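Local coordinates for protein putative glycoside hydrolase (Parabacteroides distasonis ATCC 8503, PDB 3GYC) that is probably a glycoside hydrolase, a cellulase-like TIM-barrel enzyme expected to cleave glycosidic bonds in carbohydrates, although its substrate is not established, at residues Ile19-Phe24 against Ala53-Ala58; Gln41-Leu46 against Arg106-Gly111; Glu122-Leu127 against Trp167-Ala172. All coordinates share one frame; numbering follows the deposited sequence.

Contact 1 (Ile19-Phe24 against Ala53-Ala58); sequences ITMWDF and AIRIDA
Strands 17-23 and 53-57 are the first two staves of a parallel TIM-type β/α barrel, joined through helix 39-48 in a β-α-β crossover, and I19-F24 meets A53-A58 along the seam between them. The innermost layer is the parallel ladder. T20 N donates to A53 O, and T20 O in turn receives R55 N at 2.8 Å, with the N-H lying above the carbonyl plane. R55 O then takes W22 N at 2.9 Å, in its carbonyl plane, and more weakly D23 N. Two consecutive amides thus point at one oxygen where a beta bulge shifts the register by one residue, M21 pairing with R55 but D23 with I56. Beyond it D57 N closes the ladder on D23 O with an N-H...O angle of 168°.

Around this backbone, T20 and I54 face the helices. CG2 of I54, anti to its backbone N, comes against W22 CB at 3.7 Å, while its CD1 lies over one face of the indole, near the rim. Helices 39-48 and 95-105 cover these side chains from outside, and C349 O receives both T20 OG1 and W22 NE1. The other face carries I19, M21, A53 and R55 into the barrel. There the extended R55 runs alongside the selenomethionine M21; its buried guanidinium makes a salt bridge with E305, which would probably stabilise its charge, and a hydrogen bond with N160. At the C-terminal end, where TIM-barrel active sites lie, F24 crosses D57 obliquely; D57 OD1 takes Y59 N and OD2 takes W115 N. Selenium of M21 stands 3.8 Å from R55 NH1.

Contact 2 (Gln41-Leu46 against Arg106-Gly111); sequences QVLDEL and RDIKVG
Helix 39-48, which packs in the helical layer of the β/α barrel between its first two strands in the chain, meets the turn that leads from helix 95-105 into strand 109-113. That turn is a Schellman motif ending helix 95-105, with D107 at positive phi as its C-prime residue, and it places R106 and I108 so that both side chains reach Q41-L46.

The polar part is a salt bridge near the surface. R106 approaches D44 side-on and sends two nitrogens to one oxygen: NE lies 2.8 Å and NH2 3.0 Å from D44 OD1. Both bonds keep close to the guanidinium plane, yet they reach the oxygen from above the carboxylate plane, since the two flat groups are turned 33° apart. A water donates to D44 OD2 at 2.6 Å and weakly accepts from R106 NH2, closing a small ring at the edge of the guanidinium. D40 also pairs with NH2, and K102 O takes NH1, so the cation is fixed in rotation between two acidic side chains and a backbone carbonyl.

Apolar packing lies beneath. L43 crosses R106 at about a right angle, and its CB sits over one face of the guanidinium, 3.7 Å from R106 CD. The aliphatic part of the arginine, extended from CG to NE, therefore serves as a lid on the leucine while its head binds D44. Deeper still, I108 touches the tips of two leucines about one helical turn apart that also rest on I54 of strand 53-57: its CD1 is 4.1 Å from L43 CD2 and 4.2 Å from L46 CD2.

Contact 3 (Glu122-Leu127 against Trp167-Ala172); sequences EVCLKL and WAPFFA
Two short helical pieces butt together here, the 3-10 turn 123-126 and the beginning of helix 169-172, and no hydrogen bond passes between them. The main projection is F170. Its CG occupies the crowded position between backbone N and carbonyl carbon (chi1 46°), and the ring lodges in a hollow walled by the backbone carbonyls of C124 and L127. L127 O lies 3.1 Å from F170 CD1, and C124 O is 3.4 Å from F170 CD2, so the two ortho carbons each meet a carbonyl oxygen. The same C124 O accepts L127 N within the 3-10 turn.

The faces of the ring are filled as well. L127 CB stands 4.3 Å above one of them, displaced toward the rim, while A168 CA, at the N-cap position of the ring's own helix, covers the opposite one. Replacing F170 by an alanine removes the ring that meets both carbonyls and L127, and would probably loosen the fit between the two pieces.

Beside this pocket lies a second, shallower fit. P169 presents the CB-CG edge of its ring, and L125, otherwise exposed, reaches across at about a right angle so that its CD2 sits 3.7 Å from P169 CG. C124 SG flanks the same proline carbon more loosely, at 4.3 Å. Y116 meets the F170 ring edge-to-face, and L127 continues onto helix 130-146. The arrangement is side-chain packing, with carbonyl oxygens against an aromatic ring, between βα loops, those following strands 109-113 and 153-157, of the kind that builds up the C-terminal rim of a TIM barrel.

The three contacts sample the barrel from core to rim. Contact 1 is wholly buried and governed by backbone hydrogen bonds; contact 2 lies between the helical layer and the start of strand 109-113, with a leucine-isoleucine interior and a charged, hydrated outer edge; contact 3, partly buried, has no hydrogen bond across it and rests on the packing of a phenylalanine ring, a proline and leucines. Contacts 1 and 2 share a sheet and touch: I54 CD1 packs on L43 and L46, and strand 53-57 pairs with strand 109-113 through I54 and I56 to G111. Contact 3 stands apart, its centre about 21 Å from that of contact 1 and about 30 Å from that of contact 2, joining loops rather than strands.

Contact 1 (Ile19-Phe24 against Ala53-Ala58)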
loop_
_atom_site.group_PDB
_atom_site.type_symbol
_atom_site.label_atom_id
_atom_site.label_comp_id
_atom_site.label_asym_id
_atom_site.label_seq_id
_atom_site.Cartn_x
_atom_site.Cartn_y
_atom_site.Cartn_z
ATOM N N ILE A 19 5.730 8.664 -1.524
ATOM C CA ILE A 19 4.574 8.128 -0.768
ATOM C C ILE A 19 4.969 7.194 0.365
ATOM O O ILE A 19 6.026 6.577 0.333
ATOM C CB ILE A 19 3.544 7.450 -1.777
ATOM C CG1 ILE A 19 2.196 7.139 -1.136
ATOM C CG2 ILE A 19 4.101 6.154 -2.442
ATOM C CD1 ILE A 19 1.066 6.815 -2.212
ATOM N N THR A 20 4.144 7.155 1.409
ATOM C CA THR A 20 4.293 6.195 2.467
ATOM C C THR A 20 2.911 5.552 2.825
ATOM O O THR A 20 1.911 6.225 2.785
ATOM C CB THR A 20 4.880 6.802 3.732
ATOM O OG1 THR A 20 5.015 5.753 4.665
ATOM C CG2 THR A 20 3.952 7.857 4.384
HETATM N N MSE A 21 2.924 4.255 3.104
HETATM C CA MSE A 21 1.759 3.519 3.586
HETATM C C MSE A 21 1.595 3.718 5.098
HETATM O O MSE A 21 2.490 3.320 5.881
HETATM C CB MSE A 21 1.932 2.032 3.338
HETATM C CG MSE A 21 0.778 1.227 3.893
HETATM SE SE MSE A 21 1.247 -0.605 4.017
HETATM C CE MSE A 21 2.426 -0.495 5.576
ATOM N N TRP A 22 0.529 4.426 5.490
ATOM C CA TRP A 22 0.121 4.529 6.897
ATOM C C TRP A 22 -1.088 3.633 7.208
ATOM O O TRP A 22 -1.613 3.646 8.340
ATOM C CB TRP A 22 -0.076 5.978 7.306
ATOM C CG TRP A 22 1.228 6.706 7.631
ATOM C CD1 TRP A 22 2.489 6.253 7.425
ATOM C CD2 TRP A 22 1.381 8.076 8.104
ATOM N NE1 TRP A 22 3.429 7.202 7.830
ATOM C CE2 TRP A 22 2.766 8.312 8.267
ATOM C CE3 TRP A 22 0.491 9.050 8.530
ATOM C CZ2 TRP A 22 3.264 9.510 8.732
ATOM C CZ3 TRP A 22 0.983 10.218 8.992
ATOM C CH2 TRP A 22 2.359 10.451 9.085
ATOM N N ASP A 23 -1.482 2.839 6.204
ATOM C CA ASP A 23 -2.418 1.725 6.334
ATOM C C ASP A 23 -3.614 2.038 7.267
ATOM O O ASP A 23 -4.319 3.006 7.050
ATOM C CB ASP A 23 -1.624 0.461 6.753
ATOM C CG ASP A 23 -0.728 0.703 8.017
ATOM O OD1 ASP A 23 0.406 1.238 7.849
ATOM O OD2 ASP A 23 -1.177 0.425 9.162
ATOM N N PHE A 24 -3.826 1.213 8.282
ATOM C CA PHE A 24 -4.868 1.442 9.282
ATOM C C PHE A 24 -4.234 1.968 10.588
ATOM O O PHE A 24 -4.940 2.297 11.543
ATOM C CB PHE A 24 -5.719 0.166 9.474
ATOM C CG PHE A 24 -4.949 -1.124 9.412
ATOM C CD1 PHE A 24 -4.394 -1.684 10.567
ATOM C CD2 PHE A 24 -4.795 -1.798 8.211
ATOM C CE1 PHE A 24 -3.686 -2.926 10.487
ATOM C CE2 PHE A 24 -4.105 -3.009 8.141
ATOM C CZ PHE A 24 -3.551 -3.559 9.286
ATOM N N ALA A 53 2.923 12.225 -0.079
ATOM C CA ALA A 53 1.737 11.400 -0.316
ATOM C C ALA A 53 1.687 10.293 0.766
ATOM O O ALA A 53 2.720 9.891 1.304
ATOM C CB ALA A 53 1.754 10.782 -1.756
ATOM N N ILE A 54 0.484 9.835 1.090
ATOM C CA ILE A 54 0.248 8.771 2.057
ATOM C C ILE A 54 -0.842 7.864 1.499
ATOM O O ILE A 54 -1.776 8.334 0.875
ATOM C CB ILE A 54 -0.247 9.352 3.407
ATOM C CG1 ILE A 54 0.686 10.465 3.907
ATOM C CG2 ILE A 54 -0.375 8.296 4.446
ATOM C CD1 ILE A 54 0.127 11.293 5.150
ATOM N N ARG A 55 -0.685 6.569 1.689
ATOM C CA ARG A 55 -1.699 5.581 1.340
ATOM C C ARG A 55 -2.359 5.134 2.655
ATOM O O ARG A 55 -1.678 4.690 3.574
ATOM C CB ARG A 55 -1.040 4.405 0.635
ATOM C CG ARG A 55 -1.950 3.251 0.403
ATOM C CD ARG A 55 -1.230 2.092 -0.047
ATOM N NE ARG A 55 -2.095 0.945 -0.206
ATOM C CZ ARG A 55 -1.751 -0.304 0.088
ATOM N NH1 ARG A 55 -0.556 -0.577 0.632
ATOM N NH2 ARG A 55 -2.630 -1.280 -0.078
ATOM N N ILE A 56 -3.681 5.296 2.791
ATOM C CA ILE A 56 -4.305 4.928 4.025
ATOM C C ILE A 56 -5.523 4.043 3.781
ATOM O O ILE A 56 -6.102 3.998 2.691
ATOM C CB ILE A 56 -4.762 6.133 4.869
ATOM C CG1 ILE A 56 -5.823 6.994 4.144
ATOM C CG2 ILE A 56 -3.632 6.992 5.307
ATOM C CD1 ILE A 56 -6.419 8.095 5.008
ATOM N N ASP A 57 -5.894 3.372 4.840
ATOM C CA ASP A 57 -7.149 2.623 4.842
ATOM C C ASP A 57 -8.280 3.620 5.132
ATOM O O ASP A 57 -8.229 4.366 6.139
ATOM C CB ASP A 57 -7.109 1.530 5.897
ATOM C CG ASP A 57 -8.263 0.533 5.732
ATOM O OD1 ASP A 57 -9.337 0.912 5.215
ATOM O OD2 ASP A 57 -8.047 -0.653 6.032
ATOM N N ALA A 58 -9.297 3.630 4.260
ATOM C CA ALA A 58 -10.463 4.535 4.369
ATOM C C ALA A 58 -11.623 3.882 5.174
ATOM O O ALA A 58 -12.624 4.561 5.446
ATOM C CB ALA A 58 -10.972 4.893 2.980
#

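Contact 2 (Gln41-Leu46 against Arg106-Gly111)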
loop_
_atom_site.group_PDB
_atom_site.type_symbol
_atom_site.label_atom_id
_atom_site.label_comp_id
_atom_site.label_asym_id
_atom_site.label_seq_id
_atom_site.Cartn_x
_atom_site.Cartn_y
_atom_site.Cartn_z
ATOM N N GLN A 41 1.944 16.631 14.430
ATOM C CA GLN A 41 3.358 16.374 14.659
ATOM C C GLN A 41 3.898 15.328 13.672
ATOM O O GLN A 41 4.966 15.542 13.102
ATOM C CB GLN A 41 3.644 15.948 16.098
ATOM C CG GLN A 41 5.133 15.653 16.405
ATOM C CD GLN A 41 6.084 16.800 16.084
ATOM O OE1 GLN A 41 5.677 17.979 16.009
ATOM N NE2 GLN A 41 7.379 16.468 15.929
ATOM N N VAL A 42 3.181 14.220 13.468
ATOM C CA VAL A 42 3.718 13.178 12.569
ATOM C C VAL A 42 3.643 13.589 11.089
ATOM O O VAL A 42 4.514 13.210 10.297
ATOM C CB VAL A 42 3.206 11.761 12.877
ATOM C CG1 VAL A 42 3.559 11.423 14.328
ATOM C CG2 VAL A 42 1.684 11.621 12.651
ATOM N N LEU A 43 2.641 14.387 10.718
ATOM C CA LEU A 43 2.578 14.905 9.357
ATOM C C LEU A 43 3.711 15.983 9.141
ATOM O O LEU A 43 4.217 16.088 8.060
ATOM C CB LEU A 43 1.217 15.467 9.036
ATOM C CG LEU A 43 0.076 14.459 8.880
ATOM C CD1 LEU A 43 -1.229 15.316 8.818
ATOM C CD2 LEU A 43 0.268 13.562 7.667
ATOM N N ASP A 44 4.092 16.738 10.155
ATOM C CA ASP A 44 5.212 17.691 10.039
ATOM C C ASP A 44 6.505 16.887 9.846
ATOM O O ASP A 44 7.314 17.250 9.027
ATOM C CB ASP A 44 5.314 18.610 11.259
ATOM C CG ASP A 44 4.146 19.598 11.374
ATOM O OD1 ASP A 44 3.408 19.795 10.390
ATOM O OD2 ASP A 44 4.013 20.245 12.449
ATOM N N GLU A 45 6.662 15.795 10.592
ATOM C CA GLU A 45 7.829 14.895 10.506
ATOM C C GLU A 45 7.930 14.225 9.134
ATOM O O GLU A 45 9.009 14.055 8.552
ATOM C CB GLU A 45 7.774 13.852 11.620
ATOM C CG GLU A 45 8.028 14.401 13.010
ATOM C CD GLU A 45 7.854 13.364 14.156
ATOM O OE1 GLU A 45 7.692 12.139 13.933
ATOM O OE2 GLU A 45 7.838 13.798 15.329
ATOM N N LEU A 46 6.792 13.794 8.635
ATOM C CA LEU A 46 6.664 13.223 7.318
ATOM C C LEU A 46 7.133 14.244 6.251
ATOM O O LEU A 46 7.903 13.902 5.382
ATOM C CB LEU A 46 5.177 12.868 7.042
ATOM C CG LEU A 46 4.923 12.139 5.728
ATOM C CD1 LEU A 46 5.668 10.804 5.772
ATOM C CD2 LEU A 46 3.451 11.975 5.383
ATOM N N ARG A 106 -0.982 20.745 4.057
ATOM C CA ARG A 106 0.438 20.540 3.817
ATOM C C ARG A 106 0.736 20.042 2.399
ATOM O O ARG A 106 1.835 19.588 2.133
ATOM C CB ARG A 106 0.960 19.522 4.835
ATOM C CG ARG A 106 0.861 19.925 6.310
ATOM C CD ARG A 106 1.186 18.742 7.274
ATOM N NE ARG A 106 1.265 19.194 8.661
ATOM C CZ ARG A 106 0.210 19.543 9.389
ATOM N NH1 ARG A 106 -1.027 19.480 8.891
ATOM N NH2 ARG A 106 0.374 19.958 10.624
ATOM N N ASP A 107 -0.229 20.148 1.489
ATOM C CA ASP A 107 -0.098 19.622 0.105
ATOM C C ASP A 107 0.360 18.168 0.055
ATOM O O ASP A 107 1.230 17.822 -0.729
ATOM C CB ASP A 107 0.828 20.479 -0.796
ATOM C CG ASP A 107 0.920 19.923 -2.264
ATOM O OD1 ASP A 107 -0.063 19.264 -2.765
ATOM O OD2 ASP A 107 1.980 20.117 -2.926
ATOM N N ILE A 108 -0.182 17.333 0.920
ATOM C CA ILE A 108 0.098 15.903 0.921
ATOM C C ILE A 108 -1.159 15.315 0.257
ATOM O O ILE A 108 -2.299 15.664 0.636
ATOM C CB ILE A 108 0.258 15.347 2.345
ATOM C CG1 ILE A 108 1.578 15.840 2.968
ATOM C CG2 ILE A 108 0.313 13.864 2.340
ATOM C CD1 ILE A 108 1.646 15.706 4.462
ATOM N N LYS A 109 -0.955 14.492 -0.759
ATOM C CA LYS A 109 -2.037 13.825 -1.470
ATOM C C LYS A 109 -2.209 12.422 -0.862
ATOM O O LYS A 109 -1.277 11.849 -0.311
ATOM C CB LYS A 109 -1.783 13.757 -2.991
ATOM C CG LYS A 109 -2.610 14.738 -3.853
ATOM C CD LYS A 109 -2.233 16.120 -3.836
ATOM C CE LYS A 109 -3.264 17.017 -4.601
ATOM N NZ LYS A 109 -3.415 16.945 -6.104
ATOM N N VAL A 110 -3.423 11.906 -0.920
ATOM C CA VAL A 110 -3.745 10.637 -0.255
ATOM C C VAL A 110 -4.369 9.587 -1.164
ATOM O O VAL A 110 -5.393 9.811 -1.789
ATOM C CB VAL A 110 -4.693 10.877 0.974
ATOM C CG1 VAL A 110 -4.972 9.550 1.671
ATOM C CG2 VAL A 110 -4.039 11.922 1.915
ATOM N N GLY A 111 -3.742 8.424 -1.205
ATOM C CA GLY A 111 -4.294 7.290 -1.890
ATOM C C GLY A 111 -5.132 6.497 -0.893
ATOM O O GLY A 111 -4.676 6.205 0.221
HETATM O O HOH W 1 1.734 21.379 13.116
#

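Contact 3 (Glu122-Leu127 against Trp167-Ala172)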
loop_
_atom_site.group_PDB
_atom_site.type_symbol
_atom_site.label_atom_id
_atom_site.label_comp_id
_atom_site.label_asym_id
_atom_site.label_seq_id
_atom_site.Cartn_x
_atom_site.Cartn_y
_atom_site.Cartn_z
ATOM N N GLU A 122 -18.262 -8.187 11.840
ATOM C CA GLU A 122 -17.729 -8.529 10.539
ATOM C C GLU A 122 -18.588 -7.976 9.402
ATOM O O GLU A 122 -19.005 -8.721 8.514
ATOM C CB GLU A 122 -17.590 -10.058 10.437
ATOM C CG GLU A 122 -16.651 -10.613 11.496
ATOM C CD GLU A 122 -16.236 -12.052 11.263
ATOM O OE1 GLU A 122 -16.951 -12.805 10.559
ATOM O OE2 GLU A 122 -15.177 -12.442 11.832
ATOM N N VAL A 123 -18.793 -6.660 9.404
ATOM C CA VAL A 123 -19.682 -6.057 8.403
ATOM C C VAL A 123 -19.188 -6.162 6.938
ATOM O O VAL A 123 -20.005 -6.181 5.999
ATOM C CB VAL A 123 -20.125 -4.606 8.771
ATOM C CG1 VAL A 123 -20.842 -4.600 10.123
ATOM C CG2 VAL A 123 -18.988 -3.622 8.709
ATOM N N CYS A 124 -17.891 -6.348 6.744
ATOM C CA CYS A 124 -17.376 -6.443 5.380
ATOM C C CYS A 124 -17.842 -7.672 4.621
ATOM O O CYS A 124 -17.819 -7.656 3.407
ATOM C CB CYS A 124 -15.849 -6.405 5.342
ATOM S SG CYS A 124 -15.118 -7.830 6.149
ATOM N N LEU A 125 -18.262 -8.725 5.325
ATOM C CA LEU A 125 -18.707 -9.958 4.676
ATOM C C LEU A 125 -19.987 -9.744 3.834
ATOM O O LEU A 125 -20.299 -10.546 2.965
ATOM C CB LEU A 125 -18.908 -11.082 5.711
ATOM C CG LEU A 125 -17.663 -11.461 6.528
ATOM C CD1 LEU A 125 -18.000 -12.468 7.605
ATOM C CD2 LEU A 125 -16.512 -11.955 5.632
ATOM N N LYS A 126 -20.698 -8.644 4.075
ATOM C CA LYS A 126 -21.914 -8.313 3.331
ATOM C C LYS A 126 -21.627 -7.847 1.898
ATOM O O LYS A 126 -22.493 -7.893 1.039
ATOM C CB LYS A 126 -22.643 -7.173 4.015
ATOM C CG LYS A 126 -23.004 -7.423 5.430
ATOM C CD LYS A 126 -23.888 -6.321 5.895
ATOM C CE LYS A 126 -24.061 -6.348 7.376
ATOM N NZ LYS A 126 -25.082 -5.343 7.716
ATOM N N LEU A 127 -20.408 -7.398 1.651
ATOM C CA LEU A 127 -20.016 -6.869 0.349
ATOM C C LEU A 127 -19.684 -8.023 -0.597
ATOM O O LEU A 127 -18.564 -8.126 -1.108
ATOM C CB LEU A 127 -18.808 -5.960 0.533
ATOM C CG LEU A 127 -18.997 -4.804 1.516
ATOM C CD1 LEU A 127 -17.697 -4.049 1.679
ATOM C CD2 LEU A 127 -20.141 -3.899 1.018
ATOM N N TRP A 167 -7.892 -10.083 3.319
ATOM C CA TRP A 167 -8.448 -8.743 3.098
ATOM C C TRP A 167 -9.801 -8.781 2.386
ATOM O O TRP A 167 -10.651 -7.921 2.635
ATOM C CB TRP A 167 -7.446 -7.874 2.310
ATOM C CG TRP A 167 -6.035 -8.173 2.706
ATOM C CD1 TRP A 167 -5.081 -8.697 1.918
ATOM C CD2 TRP A 167 -5.460 -8.058 4.019
ATOM N NE1 TRP A 167 -3.926 -8.886 2.627
ATOM C CE2 TRP A 167 -4.136 -8.517 3.928
ATOM C CE3 TRP A 167 -5.933 -7.592 5.260
ATOM C CZ2 TRP A 167 -3.275 -8.532 5.024
ATOM C CZ3 TRP A 167 -5.072 -7.619 6.353
ATOM C CH2 TRP A 167 -3.759 -8.075 6.218
ATOM N N ALA A 168 -10.006 -9.782 1.526
ATOM C CA ALA A 168 -11.249 -9.905 0.743
ATOM C C ALA A 168 -11.940 -11.256 1.007
ATOM O O ALA A 168 -12.062 -12.098 0.097
ATOM C CB ALA A 168 -10.955 -9.724 -0.739
ATOM N N PRO A 169 -12.385 -11.480 2.258
ATOM C CA PRO A 169 -13.114 -12.723 2.570
ATOM C C PRO A 169 -14.501 -12.777 1.918
ATOM O O PRO A 169 -15.078 -13.870 1.734
ATOM C CB PRO A 169 -13.235 -12.665 4.097
ATOM C CG PRO A 169 -13.119 -11.262 4.449
ATOM C CD PRO A 169 -12.199 -10.650 3.459
ATOM N N PHE A 170 -15.053 -11.603 1.629
ATOM C CA PHE A 170 -16.328 -11.476 0.930
ATOM C C PHE A 170 -16.225 -11.978 -0.512
ATOM O O PHE A 170 -17.218 -12.248 -1.141
ATOM C CB PHE A 170 -16.820 -10.017 0.939
ATOM C CG PHE A 170 -15.753 -8.990 0.586
ATOM C CD1 PHE A 170 -15.489 -8.660 -0.729
ATOM C CD2 PHE A 170 -15.037 -8.362 1.589
ATOM C CE1 PHE A 170 -14.533 -7.737 -1.048
ATOM C CE2 PHE A 170 -14.090 -7.432 1.284
ATOM C CZ PHE A 170 -13.834 -7.110 -0.045
ATOM N N PHE A 171 -15.017 -12.047 -1.052
ATOM C CA PHE A 171 -14.814 -12.548 -2.399
ATOM C C PHE A 171 -14.384 -14.001 -2.304
ATOM O O PHE A 171 -14.925 -14.855 -2.990
ATOM C CB PHE A 171 -13.748 -11.720 -3.120
ATOM C CG PHE A 171 -13.387 -12.249 -4.457
ATOM C CD1 PHE A 171 -14.166 -11.946 -5.558
ATOM C CD2 PHE A 171 -12.277 -13.062 -4.624
ATOM C CE1 PHE A 171 -13.859 -12.448 -6.803
ATOM C CE2 PHE A 171 -11.953 -13.568 -5.867
ATOM C CZ PHE A 171 -12.748 -13.263 -6.960
ATOM N N ALA A 172 -13.404 -14.263 -1.443
ATOM C CA ALA A 172 -12.842 -15.602 -1.259
ATOM C C ALA A 172 -13.895 -16.629 -0.844
ATOM O O ALA A 172 -13.807 -17.811 -1.220
ATOM C CB ALA A 172 -11.698 -15.542 -0.245
#